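Local coordinates for protein L-methionine gamma-lyase (Fusobacterium nucleatum subsp. nucleatum, PDB 6LXU) that belongs to the pyridoxal-phosphate-dependent Cys/Met metabolism family of enzymes, a lyase carrying its cofactor on a lysine and assembled from four copies of the chain, at residues A[115-118]-A[119-123]; A[145-148]-A[149-153]; A[261-264]-A[265-268]; A[294-298]-A[299-303]; A[380-384]-A[385-389]. All coordinates share one frame; numbering follows the deposited sequence.

Contact 1 (A[115-118]-A[119-123]); sequences GCTF and ALMNH
Ala119 N reaches back to Gly115 O at 3.0 Å, the first rung of a helical ladder in which every carbonyl of 115-118 is satisfied by an amide one turn on. Leu120 N takes Cys116 O at 2.9 Å, and Met121 N takes Thr117 O at 2.9 Å. The shortest rung is the last, Asn122 N to Phe118 O at 2.7 Å, with the amide almost in line with the carbonyl bond. The carbonyl of Asn122 is answered further on by Thr126 OG1, and Cys116 SG has its own partner elsewhere.

Alongside the ladder, Phe118 and Asn122 run in the same direction. With CG anti to the backbone N (chi1 -177°), the phenyl ring lies next to Asn122, whose CB sits over one ring face, 4.2 Å from the centroid, as a CH-pi contact. The amide is turned 36° from the ring, its ND2 3.7 Å from Phe118 CE2. Thr117 and Leu120 pack on helix 89-100, while Cys116 and Ala119 meet Asp242 of the second subunit. Helix 115-125, which widens into a pi-type turn at 120-123, is the connection of a beta-alpha-beta unit between strands 106-110 and 131-135.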
loop_
_atom_site.group_PDB
_atom_site.type_symbol
_atom_site.label_atom_id
_atom_site.label_comp_id
_atom_site.label_asym_id
_atom_site.label_seq_id
_atom_site.Cartn_x
_atom_site.Cartn_y
_atom_site.Cartn_z
ATOM N N GLY A 115 4.994 -27.944 11.276
ATOM C CA GLY A 115 3.736 -28.634 11.500
ATOM C C GLY A 115 2.804 -28.688 10.302
ATOM O O GLY A 115 2.224 -29.730 10.001
ATOM N N CYS A 116 2.656 -27.573 9.587
ATOM C CA CYS A 116 1.749 -27.582 8.449
ATOM C C CYS A 116 2.300 -28.426 7.311
ATOM O O CYS A 116 1.533 -29.011 6.545
ATOM C CB CYS A 116 1.441 -26.172 7.964
ATOM S SG CYS A 116 0.637 -25.143 9.204
ATOM N N THR A 117 3.630 -28.471 7.174
ATOM C CA THR A 117 4.230 -29.367 6.187
ATOM C C THR A 117 3.985 -30.827 6.563
ATOM O O THR A 117 3.657 -31.630 5.700
ATOM C CB THR A 117 5.731 -29.106 6.020
ATOM O OG1 THR A 117 5.922 -27.699 5.788
ATOM C CG2 THR A 117 6.295 -29.911 4.853
ATOM N N PHE A 118 4.160 -31.143 7.844
ATOM C CA PHE A 118 3.849 -32.491 8.304
ATOM C C PHE A 118 2.413 -32.865 7.959
ATOM O O PHE A 118 2.153 -33.967 7.474
ATOM C CB PHE A 118 4.094 -32.647 9.800
ATOM C CG PHE A 118 3.839 -34.042 10.279
ATOM C CD1 PHE A 118 4.817 -35.020 10.157
ATOM C CD2 PHE A 118 2.593 -34.400 10.765
ATOM C CE1 PHE A 118 4.564 -36.329 10.563
ATOM C CE2 PHE A 118 2.331 -35.706 11.161
ATOM C CZ PHE A 118 3.320 -36.660 11.059
ATOM N N ALA A 119 1.478 -31.947 8.191
ATOM C CA ALA A 119 0.080 -32.204 7.882
ATOM C C ALA A 119 -0.157 -32.406 6.390
ATOM O O ALA A 119 -0.888 -33.316 5.982
ATOM C CB ALA A 119 -0.799 -31.081 8.410
ATOM N N LEU A 120 0.470 -31.570 5.556
ATOM C CA LEU A 120 0.404 -31.736 4.113
ATOM C C LEU A 120 0.928 -33.116 3.696
ATOM O O LEU A 120 0.303 -33.795 2.886
ATOM C CB LEU A 120 1.206 -30.631 3.413
ATOM C CG LEU A 120 1.381 -30.765 1.903
ATOM C CD1 LEU A 120 0.037 -30.821 1.189
ATOM C CD2 LEU A 120 2.215 -29.605 1.392
ATOM N N MET A 121 2.057 -33.516 4.271
ATOM C CA MET A 121 2.661 -34.822 3.956
ATOM C C MET A 121 1.787 -35.981 4.439
ATOM O O MET A 121 1.477 -36.903 3.671
ATOM C CB MET A 121 4.044 -34.953 4.601
ATOM C CG MET A 121 5.121 -34.030 4.046
ATOM S SD MET A 121 5.664 -34.451 2.386
ATOM C CE MET A 121 7.120 -33.412 2.304
ATOM N N ASN A 122 1.415 -35.937 5.704
ATOM C CA ASN A 122 0.771 -37.076 6.361
ATOM C C ASN A 122 -0.700 -37.242 6.010
ATOM O O ASN A 122 -1.183 -38.382 5.919
ATOM C CB ASN A 122 0.924 -36.916 7.866
ATOM C CG ASN A 122 0.558 -38.166 8.633
ATOM O OD1 ASN A 122 0.975 -39.261 8.287
ATOM N ND2 ASN A 122 -0.201 -37.991 9.700
ATOM N N HIS A 123 -1.411 -36.129 5.830
ATOM C CA HIS A 123 -2.858 -36.143 5.589
ATOM C C HIS A 123 -3.304 -35.675 4.215
ATOM O O HIS A 123 -4.414 -36.026 3.797
ATOM C CB HIS A 123 -3.583 -35.323 6.663
ATOM C CG HIS A 123 -3.524 -35.944 8.023
ATOM N ND1 HIS A 123 -3.033 -35.285 9.130
ATOM C CD2 HIS A 123 -3.864 -37.184 8.443
ATOM C CE1 HIS A 123 -3.097 -36.087 10.178
ATOM N NE2 HIS A 123 -3.602 -37.242 9.790
#

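Contact 2 (A[145-148]-A[149-153]); sequences NAMK and KNTRV
Lys148 and Thr151 close a type I beta turn at the surface, where the chain leaves helix 140-146 and enters strand 151-157 of the large sheet. Two hydrogen bonds run between these residues in opposite senses. Thr151 N donates to Lys148 O at 3.0 Å, coming from well above the carbonyl plane. Lys148 N donates to Thr151 OG1 at 2.8 Å, with an N-H...O angle of 153°. That second bond depends on the threonine rotamer: OG1 stands beside its own backbone N (chi1 -56°), facing back across the turn, and CG2 is sent the other way.

The methyl is met by Met147, whose chain, bent at chi2 and chi3, crosses the threonine at about a right angle and brings SD to 4.0 Å from Thr151 CG2. Within the turn, Lys148 and Asn150 lie side by side, with Asn150 OD1 3.4 Å from Lys148 CB and 3.6 Å from Lys148 CE. Their polar ends share an acceptor: Glu131 OE1 forms a salt bridge with Lys148 NZ and accepts from Asn150 ND2, which also binds Gly104 O.

The buried hydroxyl of Thr151, gripped by Lys148 N and by His106 ND1, is thus satisfied by both the turn and the neighbouring strand, and Glu131 probably offsets the lysine charge.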
loop_
_atom_site.group_PDB
_atom_site.type_symbol
_atom_site.label_atom_id
_atom_site.label_comp_id
_atom_site.label_asym_id
_atom_site.label_seq_id
_atom_site.Cartn_x
_atom_site.Cartn_y
_atom_site.Cartn_z
ATOM N N ASN A 145 17.860 -46.893 4.088
ATOM C CA ASN A 145 16.925 -48.027 4.156
ATOM C C ASN A 145 15.509 -47.675 3.681
ATOM O O ASN A 145 14.790 -48.556 3.220
ATOM C CB ASN A 145 16.865 -48.605 5.580
ATOM C CG ASN A 145 18.151 -49.308 5.992
ATOM O OD1 ASN A 145 18.988 -49.665 5.154
ATOM N ND2 ASN A 145 18.314 -49.505 7.293
ATOM N N ALA A 146 15.113 -46.399 3.792
ATOM C CA ALA A 146 13.788 -45.934 3.342
ATOM C C ALA A 146 13.693 -45.679 1.843
ATOM O O ALA A 146 12.577 -45.603 1.311
ATOM C CB ALA A 146 13.396 -44.674 4.098
ATOM N N MET A 147 14.819 -45.518 1.151
ATOM C CA MET A 147 14.816 -45.249 -0.287
ATOM C C MET A 147 14.175 -46.393 -1.062
ATOM O O MET A 147 14.443 -47.568 -0.771
ATOM C CB MET A 147 16.239 -45.010 -0.816
ATOM C CG MET A 147 16.878 -43.696 -0.370
ATOM S SD MET A 147 16.051 -42.203 -0.957
ATOM C CE MET A 147 16.229 -42.384 -2.730
ATOM N N LYS A 148 13.338 -46.051 -2.037
ATOM C CA LYS A 148 12.709 -47.029 -2.930
ATOM C C LYS A 148 12.860 -46.568 -4.360
ATOM O O LYS A 148 13.175 -45.398 -4.626
ATOM C CB LYS A 148 11.229 -47.196 -2.590
ATOM C CG LYS A 148 10.995 -47.647 -1.166
ATOM C CD LYS A 148 9.624 -48.261 -0.977
ATOM C CE LYS A 148 8.520 -47.239 -1.150
ATOM N NZ LYS A 148 7.181 -47.865 -1.014
ATOM N N LYS A 149 12.607 -47.469 -5.305
ATOM C CA LYS A 149 12.693 -47.123 -6.711
ATOM C C LYS A 149 11.789 -45.937 -7.079
ATOM O O LYS A 149 12.152 -45.132 -7.924
ATOM C CB LYS A 149 12.332 -48.325 -7.585
ATOM C CG LYS A 149 12.599 -48.103 -9.061
ATOM C CD LYS A 149 12.314 -49.355 -9.874
ATOM C CE LYS A 149 12.818 -49.218 -11.300
ATOM N NZ LYS A 149 14.306 -49.295 -11.387
ATOM N N ASN A 150 10.612 -45.873 -6.457
ATOM C CA ASN A 150 9.638 -44.809 -6.725
ATOM C C ASN A 150 9.756 -43.600 -5.783
ATOM O O ASN A 150 8.863 -42.745 -5.784
ATOM C CB ASN A 150 8.200 -45.365 -6.710
ATOM C CG ASN A 150 7.781 -45.867 -5.355
ATOM O OD1 ASN A 150 8.583 -46.447 -4.624
ATOM N ND2 ASN A 150 6.524 -45.650 -5.000
ATOM N N THR A 151 10.826 -43.504 -4.989
ATOM C CA THR A 151 11.073 -42.293 -4.189
ATOM C C THR A 151 11.355 -41.132 -5.114
ATOM O O THR A 151 12.342 -41.113 -5.841
ATOM C CB THR A 151 12.220 -42.487 -3.197
ATOM O OG1 THR A 151 11.923 -43.623 -2.386
ATOM C CG2 THR A 151 12.387 -41.241 -2.302
ATOM N N ARG A 152 10.440 -40.164 -5.115
ATOM C CA ARG A 152 10.561 -38.993 -5.970
ATOM C C ARG A 152 11.130 -37.773 -5.230
ATOM O O ARG A 152 11.720 -36.913 -5.859
ATOM C CB ARG A 152 9.186 -38.670 -6.569
ATOM C CG ARG A 152 9.099 -37.439 -7.440
ATOM C CD ARG A 152 10.067 -37.441 -8.608
ATOM N NE ARG A 152 9.795 -36.343 -9.531
ATOM C CZ ARG A 152 10.665 -35.832 -10.400
ATOM N NH1 ARG A 152 11.913 -36.316 -10.480
ATOM N NH2 ARG A 152 10.299 -34.849 -11.204
ATOM N N VAL A 153 10.891 -37.698 -3.926
ATOM C CA VAL A 153 11.322 -36.555 -3.122
ATOM C C VAL A 153 11.899 -37.043 -1.807
ATOM O O VAL A 153 11.326 -37.889 -1.125
ATOM C CB VAL A 153 10.140 -35.593 -2.821
ATOM C CG1 VAL A 153 10.490 -34.582 -1.727
ATOM C CG2 VAL A 153 9.694 -34.883 -4.082
#

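Contact 3 (A[261-264]-A[265-268])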
loop_
_atom_site.group_PDB
_atom_site.type_symbol
_atom_site.label_atom_id
_atom_site.label_comp_id
_atom_site.label_asym_id
_atom_site.label_seq_id
_atom_site.Cartn_x
_atom_site.Cartn_y
_atom_site.Cartn_z
ATOM N N LYS A 261 16.585 -5.143 1.736
ATOM C CA LYS A 261 17.610 -4.099 1.778
ATOM C C LYS A 261 18.424 -4.153 3.071
ATOM O O LYS A 261 19.584 -3.741 3.064
ATOM C CB LYS A 261 16.998 -2.704 1.656
ATOM C CG LYS A 261 16.217 -2.450 0.384
ATOM C CD LYS A 261 17.087 -2.354 -0.854
ATOM C CE LYS A 261 16.237 -2.140 -2.096
ATOM N NZ LYS A 261 17.087 -2.023 -3.309
ATOM N N THR A 262 17.816 -4.623 4.167
ATOM C CA THR A 262 18.492 -4.731 5.456
ATOM C C THR A 262 18.781 -6.178 5.854
ATOM O O THR A 262 19.192 -6.432 6.983
ATOM C CB THR A 262 17.680 -4.042 6.561
ATOM O OG1 THR A 262 16.373 -4.619 6.643
ATOM C CG2 THR A 262 17.614 -2.538 6.320
ATOM N N PHE A 263 18.619 -7.133 4.932
ATOM C CA PHE A 263 18.759 -8.555 5.267
ATOM C C PHE A 263 20.110 -8.864 5.921
ATOM O O PHE A 263 20.165 -9.551 6.955
ATOM C CB PHE A 263 18.553 -9.395 4.007
ATOM C CG PHE A 263 18.765 -10.867 4.215
ATOM C CD1 PHE A 263 17.920 -11.609 5.025
ATOM C CD2 PHE A 263 19.804 -11.521 3.581
ATOM C CE1 PHE A 263 18.126 -12.970 5.214
ATOM C CE2 PHE A 263 20.009 -12.886 3.767
ATOM C CZ PHE A 263 19.167 -13.607 4.579
ATOM N N GLU A 264 21.210 -8.388 5.340
ATOM C CA GLU A 264 22.524 -8.727 5.887
ATOM C C GLU A 264 22.680 -8.228 7.315
ATOM O O GLU A 264 23.087 -8.974 8.208
ATOM C CB GLU A 264 23.646 -8.151 5.025
ATOM C CG GLU A 264 25.038 -8.468 5.559
ATOM C CD GLU A 264 26.146 -7.774 4.815
ATOM O OE1 GLU A 264 26.065 -6.557 4.589
ATOM O OE2 GLU A 264 27.140 -8.464 4.478
ATOM N N ILE A 265 22.395 -6.945 7.534
ATOM C CA ILE A 265 22.594 -6.363 8.857
ATOM C C ILE A 265 21.586 -6.895 9.865
ATOM O O ILE A 265 21.910 -7.005 11.045
ATOM C CB ILE A 265 22.646 -4.814 8.847
ATOM C CG1 ILE A 265 21.438 -4.172 8.150
ATOM C CG2 ILE A 265 23.969 -4.360 8.228
ATOM C CD1 ILE A 265 21.311 -2.680 8.390
ATOM N N ARG A 266 20.368 -7.209 9.426
ATOM C CA ARG A 266 19.405 -7.826 10.333
ATOM C C ARG A 266 19.912 -9.190 10.778
ATOM O O ARG A 266 19.942 -9.488 11.967
ATOM C CB ARG A 266 18.020 -7.961 9.697
ATOM C CG ARG A 266 17.291 -6.630 9.548
ATOM C CD ARG A 266 15.855 -6.757 9.056
ATOM N NE ARG A 266 15.739 -7.263 7.683
ATOM C CZ ARG A 266 15.440 -8.519 7.329
ATOM N NH1 ARG A 266 15.242 -9.464 8.254
ATOM N NH2 ARG A 266 15.357 -8.841 6.047
ATOM N N MET A 267 20.310 -10.033 9.837
ATOM C CA MET A 267 20.772 -11.370 10.223
ATOM C C MET A 267 21.995 -11.311 11.133
ATOM O O MET A 267 22.113 -12.096 12.080
ATOM C CB MET A 267 21.058 -12.242 8.999
ATOM C CG MET A 267 19.828 -12.561 8.156
ATOM S SD MET A 267 18.366 -13.092 9.058
ATOM C CE MET A 267 18.990 -14.572 9.851
ATOM N N GLU A 268 22.910 -10.383 10.845
ATOM C CA GLU A 268 24.090 -10.215 11.694
ATOM C C GLU A 268 23.702 -9.878 13.129
ATOM O O GLU A 268 24.221 -10.471 14.074
ATOM C CB GLU A 268 25.041 -9.165 11.113
ATOM C CG GLU A 268 25.817 -9.710 9.937
ATOM C CD GLU A 268 26.715 -8.735 9.255
ATOM O OE1 GLU A 268 26.676 -7.543 9.603
ATOM O OE2 GLU A 268 27.470 -9.202 8.362
HETATM O O HOH W 1 28.797 -7.497 6.850
#
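Arg266 is tied twice to Thr262, one turn back. Its backbone N donates to Thr262 O at 2.8 Å, almost straight onto the carbonyl, and its NE donates to Thr262 OG1 at 2.9 Å. The hydroxyl lies in the guanidinium plane, but the N-H...O angle is a bent 141°. A bend at chi3 (-66°) brings the guanidinium back beside the helix start, where NH2 bonds Gly259 O and NH1 bonds the carbonyl of Tyr213, the residue that follows cofactor-bearing Lys212 in sequence. Met267 N to Phe263 O and Glu268 N to Glu264 O continue the helical ladder.

These residues form the start of helix 263-282, with Thr262 at the N-cap position though its side chain caps nothing.

Aromatic contacts centre on Phe263. Met267 CG lies over one face, 3.9 Å from the ring centroid, and SD follows obliquely at 4.8 Å from that centroid in a Met-aromatic contact. Arg266 NH2 approaches the ring edge.

Among the charged groups, Glu264 and Glu268 run side by side, their OE2 atoms 4.0 Å apart. A water donates to both, at 2.6 Å to Glu268 OE2 and weakly to Glu264 OE2. On the third subunit, Arg269 forms a salt bridge with Glu268 OE1, and Asn383 bonds Glu264 OE2.

Contact 4 (A[294-298]-A[299-303])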
loop_
_atom_site.group_PDB
_atom_site.type_symbol
_atom_site.label_atom_id
_atom_site.label_comp_id
_atom_site.label_asym_id
_atom_site.label_seq_id
_atom_site.Cartn_x
_atom_site.Cartn_y
_atom_site.Cartn_z
ATOM N N GLY A 294 24.814 -23.929 17.842
ATOM C CA GLY A 294 26.175 -23.528 18.162
ATOM C C GLY A 294 26.723 -24.004 19.496
ATOM O O GLY A 294 27.894 -23.761 19.789
ATOM N N LEU A 295 25.907 -24.658 20.321
ATOM C CA LEU A 295 26.442 -25.249 21.564
ATOM C C LEU A 295 27.154 -26.545 21.228
ATOM O O LEU A 295 26.628 -27.384 20.508
ATOM C CB LEU A 295 25.342 -25.512 22.574
ATOM C CG LEU A 295 24.772 -24.264 23.239
ATOM C CD1 LEU A 295 23.538 -24.634 24.035
ATOM C CD2 LEU A 295 25.804 -23.589 24.131
ATOM N N GLU A 296 28.354 -26.733 21.787
ATOM C CA GLU A 296 29.121 -27.957 21.530
ATOM C C GLU A 296 28.427 -29.213 22.057
ATOM O O GLU A 296 28.703 -30.321 21.588
ATOM C CB GLU A 296 30.533 -27.858 22.118
ATOM C CG GLU A 296 31.410 -26.821 21.435
ATOM C CD GLU A 296 32.778 -26.682 22.086
ATOM O OE1 GLU A 296 33.197 -27.597 22.833
ATOM O OE2 GLU A 296 33.443 -25.654 21.844
ATOM N N THR A 297 27.517 -29.030 23.006
ATOM C CA THR A 297 26.703 -30.099 23.559
ATOM C C THR A 297 25.430 -30.402 22.748
ATOM O O THR A 297 24.676 -31.299 23.101
ATOM C CB THR A 297 26.305 -29.745 25.007
ATOM O OG1 THR A 297 25.687 -28.449 25.031
ATOM C CG2 THR A 297 27.554 -29.718 25.904
ATOM N N HIS A 298 25.176 -29.640 21.676
ATOM C CA HIS A 298 24.001 -29.869 20.845
ATOM C C HIS A 298 24.288 -31.056 19.920
ATOM O O HIS A 298 25.316 -31.062 19.266
ATOM C CB HIS A 298 23.685 -28.611 20.016
ATOM C CG HIS A 298 22.315 -28.609 19.422
ATOM N ND1 HIS A 298 21.186 -28.426 20.186
ATOM C CD2 HIS A 298 21.898 -28.723 18.140
ATOM C CE1 HIS A 298 20.126 -28.447 19.397
ATOM N NE2 HIS A 298 20.529 -28.631 18.151
ATOM N N PRO A 299 23.317 -31.971 19.769
ATOM C CA PRO A 299 23.509 -33.029 18.780
ATOM C C PRO A 299 23.676 -32.450 17.379
ATOM O O PRO A 299 22.946 -31.517 16.996
ATOM C CB PRO A 299 22.216 -33.857 18.878
ATOM C CG PRO A 299 21.659 -33.545 20.206
ATOM C CD PRO A 299 22.016 -32.104 20.441
ATOM N N GLY A 300 24.635 -32.974 16.633
ATOM C CA GLY A 300 24.908 -32.469 15.301
ATOM C C GLY A 300 25.647 -31.146 15.265
ATOM O O GLY A 300 25.688 -30.512 14.212
ATOM N N TYR A 301 26.282 -30.752 16.378
ATOM C CA TYR A 301 27.031 -29.496 16.399
ATOM C C TYR A 301 28.059 -29.454 15.257
ATOM O O TYR A 301 28.215 -28.443 14.577
ATOM C CB TYR A 301 27.732 -29.319 17.759
ATOM C CG TYR A 301 28.837 -28.289 17.742
ATOM C CD1 TYR A 301 28.548 -26.924 17.702
ATOM C CD2 TYR A 301 30.181 -28.672 17.777
ATOM C CE1 TYR A 301 29.554 -25.980 17.676
ATOM C CE2 TYR A 301 31.199 -27.727 17.745
ATOM C CZ TYR A 301 30.878 -26.388 17.694
ATOM O OH TYR A 301 31.874 -25.447 17.671
ATOM N N GLU A 302 28.771 -30.565 15.061
ATOM C CA GLU A 302 29.826 -30.595 14.052
ATOM C C GLU A 302 29.271 -30.475 12.633
ATOM O O GLU A 302 29.901 -29.860 11.783
ATOM C CB GLU A 302 30.706 -31.845 14.200
ATOM C CG GLU A 302 31.498 -31.915 15.507
ATOM C CD GLU A 302 32.578 -30.855 15.667
ATOM O OE1 GLU A 302 32.986 -30.199 14.690
ATOM O OE2 GLU A 302 33.043 -30.674 16.819
ATOM N N ILE A 303 28.074 -31.020 12.401
ATOM C CA ILE A 303 27.396 -30.857 11.106
ATOM C C ILE A 303 26.988 -29.394 10.908
ATOM O O ILE A 303 27.201 -28.807 9.851
ATOM C CB ILE A 303 26.167 -31.784 11.003
ATOM C CG1 ILE A 303 26.607 -33.261 10.985
ATOM C CG2 ILE A 303 25.345 -31.469 9.765
ATOM C CD1 ILE A 303 25.510 -34.237 11.334
#
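His298 ends one beta turn and starts the next, type I from Leu295 to His298 and type II from His298 to Tyr301, which deliver the chain into helix 301-307. In the first, His298 N bonds Leu295 O at 2.9 Å; in the second, Tyr301 N gives only a weak bond to His298 O, 3.1 Å long and bent to 134° at the hydrogen. Gly300, with its positive phi, occupies the third position of the type II turn and is also the N-cap residue.

The double turn folds Tyr301 back over the start of the loop. Its CG is anti to the backbone N (chi1 163°), which sets the ring alongside Glu296. Glu296 CA lies over one face, 3.9 Å from the ring centroid, as a CH-pi contact. Farther out, Glu296 CG rides above the same face, 3.8 Å from Tyr301 CZ. Leu295 O approaches the ring obliquely, 3.4 Å from Tyr301 CD1.

A second CH-pi contact pairs neighbours: Pro299 CD stands over a face of the His298 imidazole, 3.9 Å from its centroid. The ring's NE2 is held by Leu164 O. The arrangement is a type I turn followed by a type II turn with glycine at its third position, leading from strand 287-291 of the smaller sheet into helix 301-307.

Contact 5 (A[380-384]-A[385-389])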
loop_
_atom_site.group_PDB
_atom_site.type_symbol
_atom_site.label_atom_id
_atom_site.label_comp_id
_atom_site.label_asym_id
_atom_site.label_seq_id
_atom_site.Cartn_x
_atom_site.Cartn_y
_atom_site.Cartn_z
ATOM N N GLY A 380 15.005 -11.136 18.411
ATOM C CA GLY A 380 14.864 -9.966 17.554
ATOM C C GLY A 380 16.091 -9.084 17.552
ATOM O O GLY A 380 17.205 -9.529 17.841
ATOM N N LEU A 381 15.863 -7.816 17.203
ATOM C CA LEU A 381 16.926 -6.834 16.965
ATOM C C LEU A 381 17.045 -5.788 18.066
ATOM O O LEU A 381 17.836 -4.864 17.950
ATOM C CB LEU A 381 16.689 -6.145 15.616
ATOM C CG LEU A 381 16.576 -7.069 14.409
ATOM C CD1 LEU A 381 16.337 -6.274 13.138
ATOM C CD2 LEU A 381 17.801 -7.952 14.266
ATOM N N GLU A 382 16.293 -5.942 19.147
ATOM C CA GLU A 382 16.394 -5.018 20.267
ATOM C C GLU A 382 17.801 -5.064 20.858
ATOM O O GLU A 382 18.577 -6.006 20.617
ATOM C CB GLU A 382 15.378 -5.348 21.358
ATOM C CG GLU A 382 13.926 -5.342 20.904
ATOM C CD GLU A 382 13.391 -6.693 20.489
ATOM O OE1 GLU A 382 14.210 -7.597 20.195
ATOM O OE2 GLU A 382 12.151 -6.859 20.469
ATOM N N ASN A 383 18.154 -4.047 21.638
ATOM C CA ASN A 383 19.447 -4.093 22.323
ATOM C C ASN A 383 19.482 -5.298 23.250
ATOM O O ASN A 383 18.535 -5.554 23.993
ATOM C CB ASN A 383 19.718 -2.802 23.048
ATOM C CG ASN A 383 19.847 -1.655 22.077
ATOM O OD1 ASN A 383 18.852 -1.033 21.705
ATOM N ND2 ASN A 383 21.063 -1.415 21.602
ATOM N N VAL A 384 20.556 -6.072 23.144
ATOM C CA VAL A 384 20.592 -7.371 23.809
ATOM C C VAL A 384 20.472 -7.238 25.331
ATOM O O VAL A 384 19.885 -8.100 25.985
ATOM C CB VAL A 384 21.836 -8.175 23.396
ATOM C CG1 VAL A 384 23.111 -7.621 24.000
ATOM C CG2 VAL A 384 21.664 -9.654 23.723
ATOM N N GLU A 385 20.989 -6.141 25.881
ATOM C CA GLU A 385 20.898 -5.897 27.324
ATOM C C GLU A 385 19.441 -5.813 27.749
ATOM O O GLU A 385 19.088 -6.241 28.851
ATOM C CB GLU A 385 21.615 -4.606 27.737
ATOM C CG GLU A 385 23.116 -4.563 27.467
ATOM C CD GLU A 385 23.522 -4.245 26.030
ATOM O OE1 GLU A 385 22.646 -3.931 25.182
ATOM O OE2 GLU A 385 24.744 -4.293 25.752
ATOM N N ASP A 386 18.586 -5.253 26.888
ATOM C CA ASP A 386 17.174 -5.108 27.201
ATOM C C ASP A 386 16.431 -6.437 27.085
ATOM O O ASP A 386 15.535 -6.722 27.884
ATOM C CB ASP A 386 16.538 -4.061 26.276
ATOM C CG ASP A 386 17.161 -2.686 26.426
ATOM O OD1 ASP A 386 17.590 -2.334 27.562
ATOM O OD2 ASP A 386 17.221 -1.943 25.420
ATOM N N ILE A 387 16.780 -7.250 26.088
ATOM C CA ILE A 387 16.160 -8.561 25.959
ATOM C C ILE A 387 16.523 -9.416 27.183
ATOM O O ILE A 387 15.654 -10.043 27.778
ATOM C CB ILE A 387 16.579 -9.284 24.660
ATOM C CG1 ILE A 387 16.245 -8.445 23.402
ATOM C CG2 ILE A 387 15.885 -10.640 24.568
ATOM C CD1 ILE A 387 16.901 -8.987 22.142
ATOM N N ILE A 388 17.805 -9.419 27.532
ATOM C CA ILE A 388 18.271 -10.176 28.696
ATOM C C ILE A 388 17.649 -9.659 29.989
ATOM O O ILE A 388 17.239 -10.469 30.825
ATOM C CB ILE A 388 19.808 -10.243 28.744
ATOM C CG1 ILE A 388 20.291 -11.157 27.607
ATOM C CG2 ILE A 388 20.289 -10.783 30.096
ATOM C CD1 ILE A 388 21.789 -11.231 27.395
ATOM N N ALA A 389 17.544 -8.347 30.161
ATOM C CA ALA A 389 16.910 -7.818 31.374
ATOM C C ALA A 389 15.467 -8.288 31.489
ATOM O O ALA A 389 14.992 -8.619 32.591
ATOM C CB ALA A 389 16.999 -6.302 31.406
HETATM O O HOH W 2 23.232 -3.138 22.655
#
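Asn383 O is gripped by two amides of the next turn. Asp386 N comes in at 2.9 Å from well above the carbonyl plane, whereas Ile387 N lies in that plane at 3.2 Å and makes the straighter bond. Val384 O then takes Ile388 N at 2.9 Å, nearly linear at the hydrogen (172°), and the helix is under way.

Asn383 and Asp386 lie side by side with amide and carboxylate turned 74° apart, and Asp386 OD2 rests 3.5 Å from Asn383 CB. That oxygen finds its hydrogen bonds on the third subunit, from Gly10 N and with Thr13 OG1. Asn383 ND2 is likewise shared: it bonds Glu264 OE2 of the third subunit and gives a hydrogen to a water at 3.0 Å. The same water donates to Glu385 OE1 at 2.7 Å. Glu385 meets it because its chain doubles back at chi2 (80°), bringing the carboxylate beside the first turn. Acidic groups placed here would probably be favoured by the helix dipole.

On the flanks, Ile387 crosses Glu382 at about a right angle, its CG1 3.8 Å from Glu382 CB and its CD1 close to OE1, an oxygen bonded to Thr347 OG1; Glu382 OE2 goes to His17 of the third subunit. Val384 CG2 lies 4.0 Å from Ile388 CD1.

With Asn383 at the N-cap position but without a capping side-chain bond, this is the first turn of C-terminal helix 384-396, built into a subunit interface.

Along the chain the five contacts follow one another in series. Contacts 1 and 2 belong to the large seven-stranded sheet and its helices, their centres 19 Å apart: 115-123 lies on a crossover helix and 145-153 leads into strand 151-157. Contacts 4 and 5 flank strands of the smaller sheet, following strands 287-291 and 374-378, with centres 25 Å apart. Contact 3 starts helix 263-282 and touches contact 5, where Leu381 packs on Arg266; both also meet the third subunit. Contact 2 is farthest from this pair, its centre 46 Å from that of contact 5. Tetramer contacts thus involve contacts 1, 3 and 5, while no other chain touches contacts 2 and 4.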